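Side-chain contacts in CMP-sialic acid transporter 1 (Zea mays, PDB 6I1R), which probably carries CMP-sialic acid from the cytoplasm into the Golgi in exchange for CMP, and is captured here with CMP bound in an outward-facing conformation: residues Y212-A217 against G222-R227; S79-I84 against A170-L175; S125-M130 against L300-M305. The protein carries 5 engineered substitutions. All blocks are in the same frame, centred on the assembly; numbering follows the deposited sequence.

All three contacts belong to one helical transporter chain, but they differ in place and chemistry. Contact 2 lies nearest the chain centre and is partly buried: two long helices meet through aliphatic side chains, and the far face of one of them lines the CMP pocket. Contacts 1 and 3 are surface contacts on opposite sides of that centre, about 48 Å apart between contact centres. Contact 1 is local and polar, one carboxylate tying the end of helix 191-216 to the turn that follows. Contact 3 joins helices distant in sequence, 126-143 and 287-304, by methionine, isoleucine and tyrosine packing beside a capped helix start. No helix is shared between contacts.

Contact 1 of 3, residues Y212-A217 against G222-R227; sequences YGDFKA and GPWWQR
D214, in the last turn of helix 191-216, reaches across to P223, W224 and R227 and supplies all of this contact from the 212-217 side. With CG anti to the carbonyl carbon (chi1 -79°), the carboxylate is carried away from the helix and toward the backbone at P223. There its two oxygens do different work. OD2 accepts from the backbone N-H of W224 with its syn lone pair, W224 N to D214 OD2 being 2.8 Å and the N-H...O angle 153°. The same oxygen lies in the plane of the W224 indole at its edge, D214 OD2 to W224 CD1 measuring 3.2 Å, with the carboxylate and indole planes turned by 30°. OD1 is directed instead to the guanidinium edge of R227, D214 OD1 and R227 NH1 forming a long salt bridge of 3.8 Å. R227, bent at chi3, folds back over its own segment, and R227 NH2 also makes a weak hydrogen bond of 2.7 Å to G222 O. The amide and the long-range, weak ion pair would tend to favour the charged carboxylate, while the carbonyl of G222, its O 3.4 Å from D214 OD1 and not bonded to it, would work against this. Beyond D214, A217 N donates to D214 O over 3.2 Å as the chain leaves the helix and turns back. W224 also packs on M207, L210 and I211 of helix 191-216 and meets F39 edge-to-face, whereas G222 N is hydrogen-bonded to T94 OG1 of the second subunit. The result is a short connection leaving a helix, just past the predicted transmembrane span of this nucleotide-sugar transporter, closed by an aspartate-to-backbone-amide hydrogen bond at the first turn of the weak helix 224-227.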
loop_
_atom_site.group_PDB
_atom_site.type_symbol
_atom_site.label_atom_id
_atom_site.label_comp_id
_atom_site.label_asym_id
_atom_site.label_seq_id
_atom_site.Cartn_x
_atom_site.Cartn_y
_atom_site.Cartn_z
ATOM N N TYR B 212 -20.418 -2.851 -3.343
ATOM C CA TYR B 212 -20.263 -4.151 -2.691
ATOM C C TYR B 212 -19.296 -4.015 -1.509
ATOM O O TYR B 212 -19.598 -4.458 -0.403
ATOM C CB TYR B 212 -19.781 -5.220 -3.676
ATOM C CG TYR B 212 -19.917 -6.631 -3.163
ATOM C CD1 TYR B 212 -21.134 -7.292 -3.212
ATOM C CD2 TYR B 212 -18.837 -7.303 -2.612
ATOM C CE1 TYR B 212 -21.274 -8.588 -2.736
ATOM C CE2 TYR B 212 -18.960 -8.597 -2.132
ATOM C CZ TYR B 212 -20.183 -9.243 -2.194
ATOM O OH TYR B 212 -20.311 -10.517 -1.724
ATOM N N GLY B 213 -18.152 -3.379 -1.751
ATOM C CA GLY B 213 -17.142 -3.151 -0.711
ATOM C C GLY B 213 -17.719 -2.461 0.516
ATOM O O GLY B 213 -17.365 -2.802 1.646
ATOM N N ASP B 214 -18.605 -1.492 0.295
ATOM C CA ASP B 214 -19.277 -0.792 1.392
ATOM C C ASP B 214 -20.278 -1.740 2.066
ATOM O O ASP B 214 -20.433 -1.706 3.286
ATOM C CB ASP B 214 -19.959 0.492 0.906
ATOM C CG ASP B 214 -19.018 1.671 0.704
ATOM O OD1 ASP B 214 -17.886 1.626 1.226
ATOM O OD2 ASP B 214 -19.432 2.633 0.030
ATOM N N PHE B 215 -20.949 -2.580 1.276
ATOM C CA PHE B 215 -21.873 -3.586 1.818
ATOM C C PHE B 215 -21.123 -4.577 2.720
ATOM O O PHE B 215 -21.672 -5.036 3.722
ATOM C CB PHE B 215 -22.593 -4.346 0.700
ATOM C CG PHE B 215 -23.366 -5.552 1.172
ATOM C CD1 PHE B 215 -24.623 -5.413 1.739
ATOM C CD2 PHE B 215 -22.828 -6.827 1.066
ATOM C CE1 PHE B 215 -25.331 -6.522 2.178
ATOM C CE2 PHE B 215 -23.537 -7.934 1.508
ATOM C CZ PHE B 215 -24.786 -7.780 2.062
ATOM N N LYS B 216 -19.882 -4.903 2.361
ATOM C CA LYS B 216 -19.084 -5.889 3.099
ATOM C C LYS B 216 -18.859 -5.430 4.547
ATOM O O LYS B 216 -18.676 -6.266 5.434
ATOM C CB LYS B 216 -17.741 -6.123 2.400
ATOM N N ALA B 217 -18.862 -4.117 4.782
ATOM C CA ALA B 217 -18.710 -3.560 6.129
ATOM C C ALA B 217 -20.039 -2.969 6.626
ATOM O O ALA B 217 -20.039 -2.068 7.464
ATOM C CB ALA B 217 -17.613 -2.523 6.121
ATOM N N GLY B 222 -17.184 4.700 6.230
ATOM C CA GLY B 222 -17.255 5.741 5.210
ATOM C C GLY B 222 -17.679 5.188 3.858
ATOM O O GLY B 222 -17.168 4.153 3.424
ATOM N N PRO B 223 -18.621 5.871 3.182
ATOM C CA PRO B 223 -19.090 5.441 1.869
ATOM C C PRO B 223 -18.132 5.863 0.743
ATOM O O PRO B 223 -17.460 6.892 0.845
ATOM C CB PRO B 223 -20.460 6.115 1.722
ATOM C CG PRO B 223 -20.296 7.411 2.468
ATOM C CD PRO B 223 -19.335 7.089 3.594
ATOM N N TRP B 224 -18.111 5.064 -0.322
ATOM C CA TRP B 224 -17.151 5.196 -1.427
ATOM C C TRP B 224 -17.222 6.590 -2.071
ATOM O O TRP B 224 -16.193 7.130 -2.476
ATOM C CB TRP B 224 -17.388 4.095 -2.469
ATOM C CG TRP B 224 -18.673 4.240 -3.227
ATOM C CD1 TRP B 224 -19.891 3.719 -2.895
ATOM C CD2 TRP B 224 -18.873 4.971 -4.451
ATOM N NE1 TRP B 224 -20.831 4.072 -3.824
ATOM C CE2 TRP B 224 -20.237 4.840 -4.790
ATOM C CE3 TRP B 224 -18.039 5.720 -5.288
ATOM C CZ2 TRP B 224 -20.779 5.431 -5.931
ATOM C CZ3 TRP B 224 -18.576 6.302 -6.416
ATOM C CH2 TRP B 224 -19.928 6.159 -6.730
ATOM N N TRP B 225 -18.423 7.155 -2.183
ATOM C CA TRP B 225 -18.610 8.434 -2.889
ATOM C C TRP B 225 -18.038 9.595 -2.063
ATOM O O TRP B 225 -17.462 10.531 -2.623
ATOM C CB TRP B 225 -20.084 8.662 -3.260
ATOM C CG TRP B 225 -21.063 8.533 -2.131
ATOM C CD1 TRP B 225 -21.789 7.426 -1.799
ATOM C CD2 TRP B 225 -21.453 9.559 -1.200
ATOM N NE1 TRP B 225 -22.590 7.686 -0.720
ATOM C CE2 TRP B 225 -22.406 8.986 -0.330
ATOM C CE3 TRP B 225 -21.087 10.897 -1.010
ATOM C CZ2 TRP B 225 -22.994 9.707 0.708
ATOM C CZ3 TRP B 225 -21.668 11.609 0.018
ATOM C CH2 TRP B 225 -22.609 11.020 0.864
ATOM N N GLN B 226 -18.190 9.530 -0.743
ATOM C CA GLN B 226 -17.650 10.552 0.163
ATOM C C GLN B 226 -16.116 10.488 0.152
ATOM O O GLN B 226 -15.437 11.514 0.087
ATOM C CB GLN B 226 -18.204 10.333 1.573
ATOM C CG GLN B 226 -17.920 11.473 2.541
ATOM C CD GLN B 226 -18.419 11.168 3.932
ATOM O OE1 GLN B 226 -18.114 10.125 4.509
ATOM N NE2 GLN B 226 -19.191 12.086 4.490
ATOM N N ARG B 227 -15.591 9.268 0.189
ATOM C CA ARG B 227 -14.153 8.998 0.285
ATOM C C ARG B 227 -13.456 9.253 -1.061
ATOM O O ARG B 227 -12.231 9.385 -1.110
ATOM C CB ARG B 227 -13.966 7.542 0.727
ATOM C CG ARG B 227 -12.544 7.152 1.100
ATOM C CD ARG B 227 -12.500 5.788 1.766
ATOM N NE ARG B 227 -13.014 4.719 0.913
ATOM C CZ ARG B 227 -14.256 4.237 0.951
ATOM N NH1 ARG B 227 -14.600 3.245 0.147
ATOM N NH2 ARG B 227 -15.149 4.743 1.784
#

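Contact 2 of 3, residues S79-I84 against A170-L175; sequences SVIYLI and ACLSAL. With C5P (cytidine-5'-monophosphate), chain D.
I81 and L172 face each other where helices 76-92 and 160-186 run nearly antiparallel, their local axes 9.2 Å apart at closest approach and inclined at 158°. The interface between the segments is aliphatic. I81 divides its branches: CG2, anti to the backbone N, lies against the L172 backbone and is 4.2 Å from L172 CB, while CD1 extends to the branch point of L175, 3.8 Å from its CG. One turn on, I84 CG2 meets L172 CD1 at 4.0 Å, the two chains crossing at about a right angle. I81 also packs on A176, and L172 on H85 and V88.

The nucleotide contacts lie on another side of helix 76-92. Oxygen O1P of the CMP phosphate sits over the centre of the Y82 ring, 3.2 Å above its plane. Ribose oxygens lie against the first side-chain carbons: O4' is 3.2 Å from Y82 CB, and O2' is 3.4 Å from L83 CB. S79 borders the O3' end of the sugar and packs on F201 and F205 of helix 191-216.

Helix 76-92 therefore presents two chemistries. Its seam with 170-175 is shape-matched apolar packing without directional polar bonds, while another side of the same helix meets the CMP through S79, Y82 and L83.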
loop_
_atom_site.group_PDB
_atom_site.type_symbol
_atom_site.label_atom_id
_atom_site.label_comp_id
_atom_site.label_asym_id
_atom_site.label_seq_id
_atom_site.Cartn_x
_atom_site.Cartn_y
_atom_site.Cartn_z
ATOM N N SER B 79 -16.801 -6.445 -18.827
ATOM C CA SER B 79 -16.888 -5.979 -17.440
ATOM C C SER B 79 -17.077 -7.164 -16.484
ATOM O O SER B 79 -16.526 -7.158 -15.382
ATOM C CB SER B 79 -17.988 -4.959 -17.274
ATOM O OG SER B 79 -17.634 -3.728 -17.887
ATOM N N VAL B 80 -17.852 -8.167 -16.899
ATOM C CA VAL B 80 -18.060 -9.372 -16.085
ATOM C C VAL B 80 -16.733 -10.130 -15.965
ATOM O O VAL B 80 -16.395 -10.616 -14.886
ATOM C CB VAL B 80 -19.171 -10.274 -16.659
ATOM C CG1 VAL B 80 -19.131 -11.679 -16.073
ATOM C CG2 VAL B 80 -20.549 -9.659 -16.463
ATOM N N ILE B 81 -15.996 -10.234 -17.069
ATOM C CA ILE B 81 -14.704 -10.922 -17.062
ATOM C C ILE B 81 -13.756 -10.168 -16.121
ATOM O O ILE B 81 -13.131 -10.770 -15.249
ATOM C CB ILE B 81 -14.111 -11.046 -18.483
ATOM C CG1 ILE B 81 -15.019 -11.839 -19.428
ATOM C CG2 ILE B 81 -12.713 -11.646 -18.426
ATOM C CD1 ILE B 81 -14.696 -11.649 -20.894
ATOM N N TYR B 82 -13.671 -8.852 -16.304
ATOM C CA TYR B 82 -12.740 -8.020 -15.538
ATOM C C TYR B 82 -13.079 -8.069 -14.041
ATOM O O TYR B 82 -12.176 -8.008 -13.207
ATOM C CB TYR B 82 -12.738 -6.578 -16.057
ATOM C CG TYR B 82 -11.862 -6.332 -17.261
ATOM C CD1 TYR B 82 -10.525 -6.701 -17.260
ATOM C CD2 TYR B 82 -12.356 -5.705 -18.394
ATOM C CE1 TYR B 82 -9.709 -6.476 -18.357
ATOM C CE2 TYR B 82 -11.553 -5.471 -19.500
ATOM C CZ TYR B 82 -10.224 -5.856 -19.481
ATOM O OH TYR B 82 -9.423 -5.628 -20.563
ATOM N N LEU B 83 -14.366 -8.169 -13.709
ATOM C CA LEU B 83 -14.807 -8.306 -12.313
ATOM C C LEU B 83 -14.263 -9.616 -11.733
ATOM O O LEU B 83 -13.671 -9.632 -10.651
ATOM C CB LEU B 83 -16.340 -8.283 -12.269
ATOM C CG LEU B 83 -16.973 -8.444 -10.886
ATOM C CD1 LEU B 83 -16.901 -7.143 -10.100
ATOM C CD2 LEU B 83 -18.416 -8.913 -11.003
ATOM N N ILE B 84 -14.483 -10.703 -12.465
ATOM C CA ILE B 84 -14.043 -12.036 -12.048
ATOM C C ILE B 84 -12.511 -12.038 -11.957
ATOM O O ILE B 84 -11.935 -12.560 -11.002
ATOM C CB ILE B 84 -14.578 -13.115 -13.016
ATOM C CG1 ILE B 84 -16.107 -13.196 -12.983
ATOM C CG2 ILE B 84 -13.943 -14.469 -12.732
ATOM C CD1 ILE B 84 -16.720 -13.782 -14.235
ATOM N N ALA B 170 -4.507 -15.218 -16.221
ATOM C CA ALA B 170 -3.994 -14.843 -17.542
ATOM C C ALA B 170 -5.019 -15.172 -18.636
ATOM O O ALA B 170 -5.154 -14.422 -19.605
ATOM C CB ALA B 170 -2.681 -15.541 -17.796
ATOM N N CYS B 171 -5.725 -16.291 -18.482
ATOM C CA CYS B 171 -6.739 -16.719 -19.451
ATOM C C CYS B 171 -7.906 -15.722 -19.480
ATOM O O CYS B 171 -8.419 -15.394 -20.551
ATOM C CB CYS B 171 -7.263 -18.111 -19.120
ATOM S SG CYS B 171 -5.964 -19.374 -19.066
ATOM N N LEU B 172 -8.318 -15.253 -18.305
ATOM C CA LEU B 172 -9.400 -14.271 -18.193
ATOM C C LEU B 172 -8.936 -12.926 -18.769
ATOM O O LEU B 172 -9.644 -12.310 -19.569
ATOM C CB LEU B 172 -9.808 -14.130 -16.723
ATOM C CG LEU B 172 -10.495 -15.352 -16.113
ATOM C CD1 LEU B 172 -10.483 -15.278 -14.595
ATOM C CD2 LEU B 172 -11.919 -15.491 -16.631
ATOM N N SER B 173 -7.751 -12.482 -18.354
ATOM C CA SER B 173 -7.157 -11.250 -18.875
ATOM C C SER B 173 -7.213 -11.254 -20.406
ATOM O O SER B 173 -7.717 -10.315 -21.024
ATOM C CB SER B 173 -5.743 -11.078 -18.385
ATOM O OG SER B 173 -5.116 -9.974 -19.023
ATOM N N ALA B 174 -6.696 -12.329 -20.996
ATOM C CA ALA B 174 -6.681 -12.499 -22.447
ATOM C C ALA B 174 -8.113 -12.499 -22.995
ATOM O O ALA B 174 -8.409 -11.793 -23.959
ATOM C CB ALA B 174 -5.962 -13.776 -22.805
ATOM N N LEU B 175 -8.988 -13.285 -22.371
ATOM C CA LEU B 175 -10.374 -13.425 -22.835
ATOM C C LEU B 175 -11.039 -12.045 -22.921
ATOM O O LEU B 175 -11.736 -11.755 -23.895
ATOM C CB LEU B 175 -11.135 -14.352 -21.881
ATOM C CG LEU B 175 -12.609 -14.582 -22.211
ATOM C CD1 LEU B 175 -12.773 -15.194 -23.593
ATOM C CD2 LEU B 175 -13.267 -15.461 -21.158
HETATM O O3P C5P D . -11.165 -0.527 -17.841
HETATM P P C5P D . -11.163 -1.721 -16.917
HETATM O O1P C5P D . -10.602 -2.981 -17.531
HETATM O O2P C5P D . -10.661 -1.430 -15.523
HETATM O "O5'" C5P D . -12.725 -2.053 -16.708
HETATM C "C5'" C5P D . -13.324 -1.936 -15.419
HETATM C "C4'" C5P D . -13.871 -3.291 -14.990
HETATM O "O4'" C5P D . -12.877 -3.998 -14.242
HETATM C "C3'" C5P D . -15.101 -3.137 -14.107
HETATM O "O3'" C5P D . -16.241 -3.707 -14.761
HETATM C "C2'" C5P D . -14.767 -3.829 -12.791
HETATM O "O2'" C5P D . -15.661 -4.908 -12.490
HETATM C "C1'" C5P D . -13.350 -4.364 -12.943
HETATM N N1 C5P D . -12.489 -3.780 -11.912
HETATM C C2 C5P D . -12.652 -4.154 -10.563
HETATM N N3 C5P D . -11.862 -3.620 -9.607
HETATM C C4 C5P D . -10.908 -2.722 -9.937
HETATM C C5 C5P D . -10.736 -2.343 -11.263
HETATM C C6 C5P D . -11.548 -2.892 -12.248
HETATM O O2 C5P D . -13.533 -4.985 -10.250
HETATM N N4 C5P D . -10.118 -2.189 -8.973
#

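Contact 3 of 3, residues S125-M130 against L300-M305; sequences SNIQWM and LQMYFM
I127 and M302 meet by their ends: I127 CG1 lies anti to the backbone N (chi1 -177°) and the bend at chi2 turns CD1 onto the CE methyl of M302, which M302 brings alongside by bending at chi3. Y303 places its ring beside Q128. The setting is an antiparallel helix pair, 126-143 starting beside the end of 287-304, the local axes 8.2 Å apart and inclined at 148°.

A capping box opens the first of these helices. S125 OG accepts from Q128 N at 3.3 Å, and Q128 OE1 returns the bond by accepting from S125 N at 2.8 Å, the donor tilted from the carbonyl plane. Grip on OE1 holds the Q128 amide at the helix start. Q128 CB and CG lie against the CD2-CE2 side of the Y303 ring, Q128 CG 3.7 Å from Y303 CD2, while NE2 sits farther off over one face, amide and ring planes 28° apart.

The ring of Y303 also packs on A131 and I132 and meets the ring of Y264, so it packs between helices 126-143 and 259-279. M302 reaches further up the first helix, to A131 and L134. Its terminal methyl is a shared apolar point: M302 CE lies 3.5 Å from I127 CD1 and 3.8 Å from M130 CB.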
loop_
_atom_site.group_PDB
_atom_site.type_symbol
_atom_site.label_atom_id
_atom_site.label_comp_id
_atom_site.label_asym_id
_atom_site.label_seq_id
_atom_site.Cartn_x
_atom_site.Cartn_y
_atom_site.Cartn_z
ATOM N N SER B 125 1.541 -17.561 -38.549
ATOM C CA SER B 125 2.615 -18.422 -39.039
ATOM C C SER B 125 3.318 -19.088 -37.849
ATOM O O SER B 125 3.007 -18.791 -36.694
ATOM C CB SER B 125 3.581 -17.644 -39.896
ATOM O OG SER B 125 3.971 -16.436 -39.262
ATOM N N ASN B 126 4.243 -20.004 -38.132
ATOM C CA ASN B 126 5.044 -20.636 -37.080
ATOM C C ASN B 126 6.075 -19.627 -36.561
ATOM O O ASN B 126 6.322 -19.556 -35.357
ATOM C CB ASN B 126 5.718 -21.928 -37.559
ATOM C CG ASN B 126 4.778 -23.115 -37.614
ATOM O OD1 ASN B 126 3.836 -23.211 -36.832
ATOM N ND2 ASN B 126 5.035 -24.035 -38.530
ATOM N N ILE B 127 6.669 -18.860 -37.476
ATOM C CA ILE B 127 7.603 -17.782 -37.121
ATOM C C ILE B 127 6.914 -16.796 -36.168
ATOM O O ILE B 127 7.541 -16.297 -35.230
ATOM C CB ILE B 127 8.157 -17.070 -38.378
ATOM C CG1 ILE B 127 9.194 -16.000 -38.024
ATOM C CG2 ILE B 127 7.045 -16.481 -39.234
ATOM C CD1 ILE B 127 10.333 -16.498 -37.173
ATOM N N GLN B 128 5.636 -16.517 -36.421
ATOM C CA GLN B 128 4.867 -15.585 -35.598
ATOM C C GLN B 128 4.598 -16.217 -34.228
ATOM O O GLN B 128 4.774 -15.562 -33.204
ATOM C CB GLN B 128 3.567 -15.190 -36.304
ATOM C CG GLN B 128 3.753 -14.070 -37.319
ATOM C CD GLN B 128 2.564 -13.885 -38.231
ATOM O OE1 GLN B 128 1.712 -14.761 -38.366
ATOM N NE2 GLN B 128 2.508 -12.736 -38.883
ATOM N N TRP B 129 4.190 -17.484 -34.217
ATOM C CA TRP B 129 3.949 -18.206 -32.963
ATOM C C TRP B 129 5.220 -18.214 -32.105
ATOM O O TRP B 129 5.155 -18.047 -30.885
ATOM C CB TRP B 129 3.440 -19.630 -33.230
ATOM C CG TRP B 129 1.954 -19.754 -33.116
ATOM C CD1 TRP B 129 1.055 -19.954 -34.124
ATOM C CD2 TRP B 129 1.184 -19.659 -31.906
ATOM N NE1 TRP B 129 -0.219 -19.999 -33.624
ATOM C CE2 TRP B 129 -0.172 -19.821 -32.266
ATOM C CE3 TRP B 129 1.508 -19.458 -30.558
ATOM C CZ2 TRP B 129 -1.197 -19.788 -31.321
ATOM C CZ3 TRP B 129 0.494 -19.427 -29.627
ATOM C CH2 TRP B 129 -0.840 -19.590 -30.007
ATOM N N MET B 130 6.365 -18.398 -32.752
ATOM C CA MET B 130 7.644 -18.422 -32.054
ATOM C C MET B 130 7.975 -17.021 -31.519
ATOM O O MET B 130 8.642 -16.899 -30.491
ATOM C CB MET B 130 8.753 -18.923 -32.983
ATOM C CG MET B 130 8.733 -20.435 -33.148
ATOM S SD MET B 130 9.240 -21.010 -34.784
ATOM C CE MET B 130 10.848 -20.239 -34.908
ATOM N N LEU B 300 10.154 -8.785 -31.827
ATOM C CA LEU B 300 9.440 -7.754 -32.587
ATOM C C LEU B 300 9.683 -7.979 -34.084
ATOM O O LEU B 300 8.739 -8.088 -34.868
ATOM C CB LEU B 300 9.928 -6.368 -32.153
ATOM C CG LEU B 300 9.067 -5.190 -32.608
ATOM C CD1 LEU B 300 8.019 -4.839 -31.561
ATOM C CD2 LEU B 300 9.928 -3.974 -32.917
ATOM N N GLN B 301 10.955 -8.066 -34.457
ATOM C CA GLN B 301 11.350 -8.239 -35.851
ATOM C C GLN B 301 10.658 -9.481 -36.429
ATOM O O GLN B 301 10.001 -9.397 -37.462
ATOM C CB GLN B 301 12.873 -8.327 -35.961
ATOM C CG GLN B 301 13.575 -7.004 -35.683
ATOM C CD GLN B 301 15.076 -7.101 -35.803
ATOM O OE1 GLN B 301 15.688 -8.099 -35.428
ATOM N NE2 GLN B 301 15.685 -6.050 -36.326
ATOM N N MET B 302 10.775 -10.614 -35.742
ATOM C CA MET B 302 10.184 -11.875 -36.211
ATOM C C MET B 302 8.712 -11.669 -36.585
ATOM O O MET B 302 8.287 -12.064 -37.669
ATOM C CB MET B 302 10.274 -12.967 -35.139
ATOM C CG MET B 302 11.668 -13.523 -34.979
ATOM S SD MET B 302 11.924 -14.481 -33.475
ATOM C CE MET B 302 10.784 -15.841 -33.726
ATOM N N TYR B 303 7.944 -11.049 -35.693
ATOM C CA TYR B 303 6.496 -10.977 -35.864
ATOM C C TYR B 303 6.115 -9.943 -36.932
ATOM O O TYR B 303 5.172 -10.171 -37.691
ATOM C CB TYR B 303 5.797 -10.640 -34.546
ATOM C CG TYR B 303 4.294 -10.645 -34.653
ATOM C CD1 TYR B 303 3.603 -9.518 -35.068
ATOM C CD2 TYR B 303 3.562 -11.790 -34.383
ATOM C CE1 TYR B 303 2.223 -9.521 -35.193
ATOM C CE2 TYR B 303 2.181 -11.810 -34.499
ATOM C CZ TYR B 303 1.510 -10.671 -34.907
ATOM O OH TYR B 303 0.150 -10.680 -35.024
ATOM N N PHE B 304 6.817 -8.812 -36.971
ATOM C CA PHE B 304 6.384 -7.658 -37.771
ATOM C C PHE B 304 7.197 -7.535 -39.067
ATOM O O PHE B 304 6.721 -6.930 -40.028
ATOM C CB PHE B 304 6.493 -6.371 -36.950
ATOM C CG PHE B 304 5.531 -6.287 -35.793
ATOM C CD1 PHE B 304 4.198 -5.969 -36.002
ATOM C CD2 PHE B 304 5.955 -6.529 -34.496
ATOM C CE1 PHE B 304 3.312 -5.895 -34.937
ATOM C CE2 PHE B 304 5.068 -6.453 -33.433
ATOM C CZ PHE B 304 3.748 -6.136 -33.654
ATOM N N MET B 305 8.410 -8.084 -39.095
ATOM C CA MET B 305 9.265 -7.984 -40.274
ATOM C C MET B 305 8.580 -8.712 -41.439
ATOM O O MET B 305 8.118 -9.841 -41.267
ATOM C CB MET B 305 10.645 -8.600 -40.009
ATOM C CG MET B 305 11.759 -8.034 -40.867
ATOM S SD MET B 305 13.384 -8.722 -40.443
ATOM C CE MET B 305 14.012 -7.458 -39.339
#